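Local coordinates for protein porin (Rhodobacter capsulatus, PDB 2POR) that forms trimeric outer-membrane channels that let small hydrophilic solutes, up to about 0.6 kDa, diffuse passively across the membrane, at residues T92-R97 / D290-L295; D7-V12 / S22-V27; G84-V89 / K198-D203. All coordinates share one frame; numbering follows the deposited sequence.

Interaction 1 of 3, residues T92-R97 / D290-L295; sequences TDLDDR and DMVADL. With CA (calcium ion), chain C; C8E ((hydroxyethyloxy)tri(ethyloxy)octane), chain F.
Thr92 meets Asp294 through two donors that converge on a single carboxylate oxygen. Its hydroxyl OG1 gives a hydrogen bond to the anti lone pair of Asp294 OD2 (2.7 Å), while Thr92 N reaches the same OD2 from above the carboxylate plane at 3.0 Å. With chi1 at 60°, OG1 lies between the backbone N and the carbonyl carbon, close enough to Thr92 N for both donors to reach one oxygen. The other oxygen, Asp294 OD1, accepts from Tyr91 N, so both ends of the buried carboxylate are engaged. Asp93 turns away from the strand and binds the calcium ion with both carboxylate oxygens, as Asp95 does. Between them Leu94, centre of an inverse gamma turn, faces the opposite way: CD1 rests on Ala293 CA at 3.8 Å, and CD2 touches CG2 of Val292 at 4.0 Å. Asp96 adds only its CB, laid against the Val292 methyls. Arg97, its chain bent at chi2 (-65°), grips one acceptor side-on: NE (2.7 Å) and NH2 (2.9 Å) both donate to Asp290 O, which lies close to the guanidinium plane. Val292 CG1 lies over one face of that group, toward its rim, 3.5 Å from NH2. An alanine at Arg97 would probably leave Asp290 O without these two donors and uncover the Val292 methyl. Asn100, Asp101 and two waters complete the calcium site. The arrangement is that of a general-porin barrel, in which the long loop after helix 78-83 folds inward and is fastened to the wall, here at strand 292-300.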
loop_
_atom_site.group_PDB
_atom_site.type_symbol
_atom_site.label_atom_id
_atom_site.label_comp_id
_atom_site.label_asym_id
_atom_site.label_seq_id
_atom_site.Cartn_x
_atom_site.Cartn_y
_atom_site.Cartn_z
ATOM N N THR A 92 -13.901 -11.520 14.531
ATOM C CA THR A 92 -12.821 -11.698 13.541
ATOM C C THR A 92 -13.342 -12.434 12.305
ATOM O O THR A 92 -12.585 -12.607 11.363
ATOM C CB THR A 92 -11.609 -12.516 14.137
ATOM O OG1 THR A 92 -12.136 -13.783 14.511
ATOM C CG2 THR A 92 -10.991 -11.952 15.375
ATOM N N ASP A 93 -14.630 -12.834 12.242
ATOM C CA ASP A 93 -15.267 -13.660 11.215
ATOM C C ASP A 93 -14.607 -15.031 11.295
ATOM O O ASP A 93 -13.620 -15.332 10.598
ATOM C CB ASP A 93 -15.105 -13.063 9.793
ATOM C CG ASP A 93 -15.803 -13.827 8.682
ATOM O OD1 ASP A 93 -16.559 -14.789 8.884
ATOM O OD2 ASP A 93 -15.615 -13.487 7.518
ATOM N N LEU A 94 -15.118 -15.851 12.217
ATOM C CA LEU A 94 -14.479 -17.135 12.560
ATOM C C LEU A 94 -14.707 -18.181 11.499
ATOM O O LEU A 94 -15.543 -19.063 11.651
ATOM C CB LEU A 94 -15.010 -17.681 13.878
ATOM C CG LEU A 94 -14.637 -16.973 15.131
ATOM C CD1 LEU A 94 -15.524 -17.490 16.283
ATOM C CD2 LEU A 94 -13.163 -17.162 15.392
ATOM N N ASP A 95 -13.962 -18.116 10.408
ATOM C CA ASP A 95 -14.106 -19.065 9.323
ATOM C C ASP A 95 -13.149 -20.255 9.413
ATOM O O ASP A 95 -13.085 -21.113 8.544
ATOM C CB ASP A 95 -13.833 -18.399 8.039
ATOM C CG ASP A 95 -14.935 -17.484 7.575
ATOM O OD1 ASP A 95 -16.099 -17.698 7.861
ATOM O OD2 ASP A 95 -14.637 -16.519 6.891
ATOM N N ASP A 96 -12.402 -20.303 10.488
ATOM C CA ASP A 96 -11.340 -21.269 10.713
ATOM C C ASP A 96 -11.803 -22.726 10.624
ATOM O O ASP A 96 -11.002 -23.573 10.234
ATOM C CB ASP A 96 -10.738 -20.983 12.094
ATOM C CG ASP A 96 -10.281 -19.549 12.313
ATOM O OD1 ASP A 96 -11.089 -18.646 12.604
ATOM O OD2 ASP A 96 -9.081 -19.359 12.164
ATOM N N ARG A 97 -13.050 -23.087 10.962
ATOM C CA ARG A 97 -13.541 -24.460 10.920
ATOM C C ARG A 97 -14.497 -24.701 9.782
ATOM O O ARG A 97 -15.188 -25.730 9.730
ATOM C CB ARG A 97 -14.205 -24.784 12.269
ATOM C CG ARG A 97 -13.283 -24.815 13.480
ATOM C CD ARG A 97 -12.263 -25.962 13.363
ATOM N NE ARG A 97 -11.372 -25.914 14.507
ATOM C CZ ARG A 97 -10.143 -25.354 14.485
ATOM N NH1 ARG A 97 -9.645 -24.831 13.371
ATOM N NH2 ARG A 97 -9.425 -25.192 15.614
ATOM N N ASP A 290 -10.873 -28.666 17.360
ATOM C CA ASP A 290 -11.269 -28.057 18.632
ATOM C C ASP A 290 -12.016 -26.789 18.181
ATOM O O ASP A 290 -11.727 -26.230 17.120
ATOM C CB ASP A 290 -10.125 -27.562 19.504
ATOM C CG ASP A 290 -8.793 -28.276 19.355
ATOM O OD1 ASP A 290 -7.995 -27.894 18.474
ATOM O OD2 ASP A 290 -8.579 -29.189 20.156
ATOM N N MET A 291 -12.959 -26.334 18.997
ATOM C CA MET A 291 -13.774 -25.158 18.746
ATOM C C MET A 291 -12.940 -23.883 18.813
ATOM O O MET A 291 -12.129 -23.741 19.759
ATOM C CB MET A 291 -14.829 -25.123 19.798
ATOM C CG MET A 291 -15.891 -24.055 19.687
ATOM S SD MET A 291 -16.803 -24.076 21.249
ATOM C CE MET A 291 -15.575 -23.392 22.331
ATOM N N VAL A 292 -13.148 -23.013 17.798
ATOM C CA VAL A 292 -12.560 -21.667 17.806
ATOM C C VAL A 292 -13.596 -20.699 18.431
ATOM O O VAL A 292 -14.805 -20.982 18.487
ATOM C CB VAL A 292 -12.168 -21.181 16.363
ATOM C CG1 VAL A 292 -11.049 -22.080 15.913
ATOM C CG2 VAL A 292 -13.305 -21.207 15.365
ATOM N N ALA A 293 -13.175 -19.573 18.976
ATOM C CA ALA A 293 -14.074 -18.627 19.619
ATOM C C ALA A 293 -13.423 -17.253 19.590
ATOM O O ALA A 293 -12.194 -17.158 19.403
ATOM C CB ALA A 293 -14.298 -18.994 21.082
ATOM N N ASP A 294 -14.163 -16.145 19.757
ATOM C CA ASP A 294 -13.513 -14.850 19.927
ATOM C C ASP A 294 -14.417 -13.901 20.693
ATOM O O ASP A 294 -15.610 -14.224 20.860
ATOM C CB ASP A 294 -13.155 -14.264 18.571
ATOM C CG ASP A 294 -14.273 -13.814 17.643
ATOM O OD1 ASP A 294 -15.381 -13.475 18.047
ATOM O OD2 ASP A 294 -14.015 -13.774 16.453
ATOM N N LEU A 295 -13.875 -12.775 21.126
ATOM C CA LEU A 295 -14.651 -11.777 21.824
ATOM C C LEU A 295 -13.936 -10.470 21.633
ATOM O O LEU A 295 -12.763 -10.334 22.000
ATOM C CB LEU A 295 -14.734 -12.109 23.306
ATOM C CG LEU A 295 -15.541 -11.057 24.143
ATOM C CD1 LEU A 295 -17.001 -11.016 23.696
ATOM C CD2 LEU A 295 -15.528 -11.422 25.599
HETATM CA CA CA C . -16.774 -15.462 6.660
HETATM C C1 C8E F . -21.863 -17.004 22.145
HETATM C C2 C8E F . -21.073 -15.682 22.060
HETATM C C3 C8E F . -19.921 -15.500 23.061
HETATM C C4 C8E F . -18.619 -16.264 22.789
HETATM C C5 C8E F . -17.623 -15.808 23.848
HETATM C C6 C8E F . -16.345 -16.623 23.881
HETATM C C7 C8E F . -15.660 -16.518 25.256
HETATM C C8 C8E F . -14.702 -15.330 25.437
HETATM O O9 C8E F . -14.380 -14.852 26.769
HETATM C C10 C8E F . -13.133 -15.272 27.376
HETATM C C11 C8E F . -11.880 -14.380 27.469
HETATM O O12 C8E F . -10.876 -14.804 28.412
HETATM C C13 C8E F . -9.691 -15.407 27.854
HETATM C C14 C8E F . -8.259 -14.981 28.261
HETATM O O15 C8E F . -7.614 -13.778 27.786
HETATM C C16 C8E F . -6.363 -14.048 27.130
HETATM C C17 C8E F . -5.375 -12.917 26.888
HETATM O O18 C8E F . -4.136 -13.196 26.243
HETATM C C19 C8E F . -3.055 -12.753 27.066
HETATM C C20 C8E F . -2.240 -13.798 27.821
HETATM O O21 C8E F . -1.283 -13.250 28.728
HETATM O O HOH W 1 -18.395 -13.779 6.152
HETATM O O HOH W 2 -15.817 -14.579 4.832
#

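Interaction 2 of 3, residues D7-V12 / S22-V27; sequences DARMGV and SSRSRV
Arg9, Asp7 and Arg24 bury the most surface where strands 2-14 and 19-34, the first beta hairpin of the 16-stranded porin barrel, run antiparallel, their short axes 4.7 Å apart. Arg9 and Arg24 form a hydrogen-bonded pair, with both N-H...O bonds made between their backbones, and their side chains leave the same face of the sheet. Each has CG between its backbone N and carbonyl carbon, and each chain then extends from CG to NE. The guanidinium groups at their ends lie flat on one another, with centres 3.7 Å apart and planes only 13° from parallel; NH1 of Arg9 sits over the centre of the Arg24 group. Such a stack brings like charges together, and nearby acidic groups are likely to ease the repulsion. Asp7 supplies the carboxylate in these two segments. It takes a two-pronged salt bridge from Arg26, NE donating to OD1 and NH2 to OD2, both at 3.0 Å, with the carboxylate and guanidinium planes turned 35° apart. NE uses the syn lone pair of OD1. The opposite face of the Arg24 guanidinium is covered by Arg26, so three arginines are layered in succession. Glu54 of the second subunit adds a long, weak ion pair to Arg24. On the other face, Ala8 CB meets Ser25 CB, and Met10 packs on Phe62 and Ser25 on Phe45, both of the second subunit, placing this hairpin at the trimer interface. Ser22 OG bonds to Glu141 of that subunit. A water bridges the acid to the middle arginine: it donates to Asp7 OD1 and accepts from Arg24 NE, each at 2.8 Å.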
loop_
_atom_site.group_PDB
_atom_site.type_symbol
_atom_site.label_atom_id
_atom_site.label_comp_id
_atom_site.label_asym_id
_atom_site.label_seq_id
_atom_site.Cartn_x
_atom_site.Cartn_y
_atom_site.Cartn_z
ATOM N N ASP A 7 -12.954 0.689 8.788
ATOM C CA ASP A 7 -13.393 -0.157 9.881
ATOM C C ASP A 7 -12.157 -0.613 10.652
ATOM O O ASP A 7 -11.021 -0.383 10.217
ATOM C CB ASP A 7 -14.203 -1.377 9.378
ATOM C CG ASP A 7 -13.541 -2.217 8.293
ATOM O OD1 ASP A 7 -12.439 -2.703 8.494
ATOM O OD2 ASP A 7 -14.106 -2.345 7.230
ATOM N N ALA A 8 -12.379 -1.163 11.834
ATOM C CA ALA A 8 -11.313 -1.635 12.723
ATOM C C ALA A 8 -11.939 -2.604 13.710
ATOM O O ALA A 8 -13.181 -2.708 13.796
ATOM C CB ALA A 8 -10.650 -0.495 13.503
ATOM N N ARG A 9 -11.132 -3.456 14.362
ATOM C CA ARG A 9 -11.639 -4.404 15.336
ATOM C C ARG A 9 -10.508 -4.753 16.271
ATOM O O ARG A 9 -9.329 -4.556 15.914
ATOM C CB ARG A 9 -12.182 -5.649 14.629
ATOM C CG ARG A 9 -11.107 -6.533 14.028
ATOM C CD ARG A 9 -11.765 -7.482 13.088
ATOM N NE ARG A 9 -10.757 -8.437 12.654
ATOM C CZ ARG A 9 -10.936 -9.293 11.635
ATOM N NH1 ARG A 9 -12.056 -9.330 10.896
ATOM N NH2 ARG A 9 -9.916 -10.121 11.342
ATOM N N MET A 10 -10.783 -5.144 17.497
ATOM C CA MET A 10 -9.739 -5.534 18.443
ATOM C C MET A 10 -10.365 -6.409 19.506
ATOM O O MET A 10 -11.565 -6.296 19.771
ATOM C CB MET A 10 -9.039 -4.340 19.093
ATOM C CG MET A 10 -9.851 -3.515 20.047
ATOM S SD MET A 10 -8.782 -2.306 20.823
ATOM C CE MET A 10 -10.157 -1.379 21.378
ATOM N N GLY A 11 -9.654 -7.410 20.045
ATOM C CA GLY A 11 -10.248 -8.313 21.022
ATOM C C GLY A 11 -9.313 -9.478 21.187
ATOM O O GLY A 11 -8.107 -9.319 20.952
ATOM N N VAL A 12 -9.854 -10.620 21.570
ATOM C CA VAL A 12 -9.089 -11.871 21.804
ATOM C C VAL A 12 -9.709 -13.005 21.036
ATOM O O VAL A 12 -10.933 -13.052 20.875
ATOM C CB VAL A 12 -9.036 -12.270 23.305
ATOM C CG1 VAL A 12 -8.094 -11.281 23.968
ATOM C CG2 VAL A 12 -10.395 -12.250 23.989
ATOM N N SER A 22 -5.988 -10.111 18.603
ATOM C CA SER A 22 -6.229 -10.053 17.179
ATOM C C SER A 22 -6.862 -8.685 16.879
ATOM O O SER A 22 -7.887 -8.344 17.464
ATOM C CB SER A 22 -7.154 -11.153 16.791
ATOM O OG SER A 22 -7.221 -11.220 15.381
ATOM N N SER A 23 -6.281 -7.870 16.015
ATOM C CA SER A 23 -6.808 -6.549 15.707
ATOM C C SER A 23 -6.475 -6.157 14.278
ATOM O O SER A 23 -5.636 -6.811 13.646
ATOM C CB SER A 23 -6.216 -5.579 16.713
ATOM O OG SER A 23 -4.822 -5.378 16.623
ATOM N N ARG A 24 -7.132 -5.183 13.655
ATOM C CA ARG A 24 -6.790 -4.698 12.331
ATOM C C ARG A 24 -7.515 -3.368 12.116
ATOM O O ARG A 24 -8.449 -3.074 12.861
ATOM C CB ARG A 24 -7.260 -5.606 11.209
ATOM C CG ARG A 24 -8.699 -5.769 10.929
ATOM C CD ARG A 24 -8.866 -6.470 9.641
ATOM N NE ARG A 24 -10.305 -6.515 9.399
ATOM C CZ ARG A 24 -10.943 -7.298 8.538
ATOM N NH1 ARG A 24 -10.331 -8.200 7.778
ATOM N NH2 ARG A 24 -12.248 -7.102 8.369
ATOM N N SER A 25 -7.133 -2.589 11.131
ATOM C CA SER A 25 -7.901 -1.433 10.709
ATOM C C SER A 25 -7.745 -1.389 9.207
ATOM O O SER A 25 -6.727 -1.832 8.638
ATOM C CB SER A 25 -7.390 -0.137 11.382
ATOM O OG SER A 25 -6.015 0.114 11.348
ATOM N N ARG A 26 -8.765 -0.896 8.491
ATOM C CA ARG A 26 -8.799 -0.824 7.029
ATOM C C ARG A 26 -9.442 0.518 6.612
ATOM O O ARG A 26 -10.203 1.092 7.408
ATOM C CB ARG A 26 -9.649 -1.956 6.446
ATOM C CG ARG A 26 -9.175 -3.312 6.973
ATOM C CD ARG A 26 -9.813 -4.431 6.213
ATOM N NE ARG A 26 -11.232 -4.342 6.349
ATOM C CZ ARG A 26 -12.079 -5.106 5.678
ATOM N NH1 ARG A 26 -11.693 -6.032 4.822
ATOM N NH2 ARG A 26 -13.386 -4.904 5.822
ATOM N N VAL A 27 -9.156 1.015 5.420
ATOM C CA VAL A 27 -9.760 2.228 4.856
ATOM C C VAL A 27 -10.263 1.793 3.488
ATOM O O VAL A 27 -9.572 1.033 2.778
ATOM C CB VAL A 27 -8.710 3.353 4.734
ATOM C CG1 VAL A 27 -9.149 4.504 3.832
ATOM C CG2 VAL A 27 -8.501 3.888 6.140
HETATM O O HOH W 3 -11.780 -4.413 10.562
HETATM O O HOH W 4 -8.191 -9.336 13.546
#

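Interaction 3 of 3, residues G84-V89 / K198-D203; sequences GDLYEV and KAYYAD
Lys198 makes the firm part of this contact by reaching from its strand to the backbone of 84-89. Its CG is anti to the backbone N (chi1 -174°), and the chain runs on extended until chi3 (-67°) bends it at CE. One atom further, NZ donates to Asp85 O at 2.8 Å, the donor tilted 28° from the carbonyl plane. A second hydrogen bond from NZ, to Phe83 O, means the ammonium group clasps the chain just where helix 78-83 gives way to loop. Gly84, with positive phi, is the first residue beyond that helix, and a side chain here would crowd Lys198 NZ. Leu86 lies obliquely across the lysine chain, its CD2 4.0 Å from Lys198 CD, so the aliphatic part of the lysine is covered as well.

Looser contact follows along the strand. The same Leu86 methyl comes to the edge of the Tyr200 ring, 4.3 Å from CD1, while the Tyr200 hydroxyl is held by Gln250. The Asp85 side chain sets off away from the strand; its OD1 accepts from Ile102 N and stands 6.9 Å from Lys198 NZ, too far for a salt bridge. Beyond Leu86 the loop diverges, and Glu88 is exposed. The contact thus fastens the end of helix 78-83 to strand 195-207 inside the barrel, with Leu86 also resting on Ser235 of strand 226-240 and on Tyr248 of strand 243-254.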
loop_
_atom_site.group_PDB
_atom_site.type_symbol
_atom_site.label_atom_id
_atom_site.label_comp_id
_atom_site.label_asym_id
_atom_site.label_seq_id
_atom_site.Cartn_x
_atom_site.Cartn_y
_atom_site.Cartn_z
ATOM N N GLY A 84 -25.612 -14.014 -1.477
ATOM C CA GLY A 84 -24.743 -13.754 -0.342
ATOM C C GLY A 84 -24.367 -14.970 0.509
ATOM O O GLY A 84 -24.361 -16.116 0.049
ATOM N N ASP A 85 -24.029 -14.713 1.764
ATOM C CA ASP A 85 -23.545 -15.701 2.715
ATOM C C ASP A 85 -24.482 -15.880 3.880
ATOM O O ASP A 85 -25.452 -15.146 4.007
ATOM C CB ASP A 85 -22.152 -15.285 3.244
ATOM C CG ASP A 85 -21.105 -15.427 2.143
ATOM O OD1 ASP A 85 -21.160 -16.364 1.352
ATOM O OD2 ASP A 85 -20.261 -14.554 2.038
ATOM N N LEU A 86 -24.216 -16.826 4.775
ATOM C CA LEU A 86 -25.041 -17.076 5.938
ATOM C C LEU A 86 -24.565 -16.105 7.006
ATOM O O LEU A 86 -23.580 -15.364 6.799
ATOM C CB LEU A 86 -24.891 -18.550 6.386
ATOM C CG LEU A 86 -25.252 -19.638 5.384
ATOM C CD1 LEU A 86 -25.158 -20.942 6.159
ATOM C CD2 LEU A 86 -26.666 -19.510 4.792
ATOM N N TYR A 87 -25.253 -16.071 8.144
ATOM C CA TYR A 87 -24.944 -15.159 9.247
ATOM C C TYR A 87 -23.472 -15.230 9.676
ATOM O O TYR A 87 -22.982 -16.292 10.016
ATOM C CB TYR A 87 -25.861 -15.487 10.453
ATOM C CG TYR A 87 -25.662 -14.540 11.633
ATOM C CD1 TYR A 87 -26.051 -13.203 11.557
ATOM C CD2 TYR A 87 -25.062 -15.021 12.777
ATOM C CE1 TYR A 87 -25.825 -12.366 12.637
ATOM C CE2 TYR A 87 -24.826 -14.191 13.851
ATOM C CZ TYR A 87 -25.209 -12.878 13.762
ATOM O OH TYR A 87 -24.919 -12.058 14.822
ATOM N N GLU A 88 -22.766 -14.107 9.738
ATOM C CA GLU A 88 -21.362 -14.047 10.064
ATOM C C GLU A 88 -21.183 -14.057 11.543
ATOM O O GLU A 88 -21.724 -13.233 12.282
ATOM C CB GLU A 88 -20.776 -12.790 9.434
ATOM C CG GLU A 88 -19.303 -12.688 9.676
ATOM C CD GLU A 88 -18.610 -11.548 8.945
ATOM O OE1 GLU A 88 -18.676 -11.434 7.729
ATOM O OE2 GLU A 88 -17.944 -10.773 9.606
ATOM N N VAL A 89 -20.399 -15.023 11.975
ATOM C CA VAL A 89 -20.126 -15.211 13.383
ATOM C C VAL A 89 -18.715 -14.783 13.733
ATOM O O VAL A 89 -17.779 -15.082 12.972
ATOM C CB VAL A 89 -20.365 -16.706 13.711
ATOM C CG1 VAL A 89 -19.884 -17.011 15.130
ATOM C CG2 VAL A 89 -21.849 -17.033 13.538
ATOM N N LYS A 198 -31.998 -17.788 5.988
ATOM C CA LYS A 198 -31.405 -17.971 4.671
ATOM C C LYS A 198 -31.110 -19.475 4.633
ATOM O O LYS A 198 -30.716 -20.073 5.653
ATOM C CB LYS A 198 -30.117 -17.148 4.552
ATOM C CG LYS A 198 -29.602 -17.250 3.125
ATOM C CD LYS A 198 -28.350 -16.439 2.838
ATOM C CE LYS A 198 -28.678 -14.962 2.925
ATOM N NZ LYS A 198 -27.563 -14.107 2.532
ATOM N N ALA A 199 -31.355 -20.082 3.479
ATOM C CA ALA A 199 -31.132 -21.511 3.286
ATOM C C ALA A 199 -30.720 -21.767 1.854
ATOM O O ALA A 199 -31.104 -20.992 0.963
ATOM C CB ALA A 199 -32.392 -22.307 3.528
ATOM N N TYR A 200 -29.920 -22.803 1.564
ATOM C CA TYR A 200 -29.570 -23.085 0.176
ATOM C C TYR A 200 -29.359 -24.604 0.060
ATOM O O TYR A 200 -29.151 -25.279 1.070
ATOM C CB TYR A 200 -28.271 -22.355 -0.247
ATOM C CG TYR A 200 -27.011 -22.932 0.423
ATOM C CD1 TYR A 200 -26.655 -22.589 1.724
ATOM C CD2 TYR A 200 -26.240 -23.875 -0.279
ATOM C CE1 TYR A 200 -25.545 -23.187 2.328
ATOM C CE2 TYR A 200 -25.136 -24.478 0.318
ATOM C CZ TYR A 200 -24.795 -24.134 1.615
ATOM O OH TYR A 200 -23.698 -24.767 2.187
ATOM N N TYR A 201 -29.360 -25.091 -1.151
ATOM C CA TYR A 201 -29.015 -26.449 -1.428
ATOM C C TYR A 201 -28.181 -26.330 -2.696
ATOM O O TYR A 201 -28.537 -25.586 -3.619
ATOM C CB TYR A 201 -30.298 -27.243 -1.644
ATOM C CG TYR A 201 -29.966 -28.617 -2.199
ATOM C CD1 TYR A 201 -29.571 -29.595 -1.307
ATOM C CD2 TYR A 201 -30.029 -28.845 -3.571
ATOM C CE1 TYR A 201 -29.227 -30.831 -1.792
ATOM C CE2 TYR A 201 -29.678 -30.082 -4.058
ATOM C CZ TYR A 201 -29.284 -31.059 -3.153
ATOM O OH TYR A 201 -28.931 -32.314 -3.618
ATOM N N ALA A 202 -27.071 -27.075 -2.789
ATOM C CA ALA A 202 -26.202 -27.039 -3.969
ATOM C C ALA A 202 -25.836 -28.486 -4.322
ATOM O O ALA A 202 -25.661 -29.322 -3.438
ATOM C CB ALA A 202 -24.876 -26.282 -3.707
ATOM N N ASP A 203 -25.680 -28.762 -5.589
ATOM C CA ASP A 203 -25.410 -30.094 -6.052
ATOM C C ASP A 203 -24.557 -30.001 -7.307
ATOM O O ASP A 203 -24.817 -29.132 -8.161
ATOM C CB ASP A 203 -26.771 -30.744 -6.318
ATOM C CG ASP A 203 -26.674 -32.188 -6.717
ATOM O OD1 ASP A 203 -26.541 -33.053 -5.854
ATOM O OD2 ASP A 203 -26.708 -32.439 -7.910
#

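How the interactions relate
Interactions 1 and 3 show one loop fastened at two places on the barrel wall: residues 84-89 meet strand 195-207 and residues 92-97 meet strand 292-300, their centres 18 Å apart. A probable hydrogen bond from Leu94 N to Val89 O (2.9 Å) joins the two loop segments, and Glu88 packs beside calcium ligand Asp93. Interaction 2 lies 15 Å between centres from interaction 1 and touches it where the first and last strands close the barrel, Val12 N probably bonding Leu295 O at 3.0 Å. Thr92 also packs against Arg9 and Ser22. Interactions 2 and 3 do not touch; their nearest atoms are about 6 Å apart.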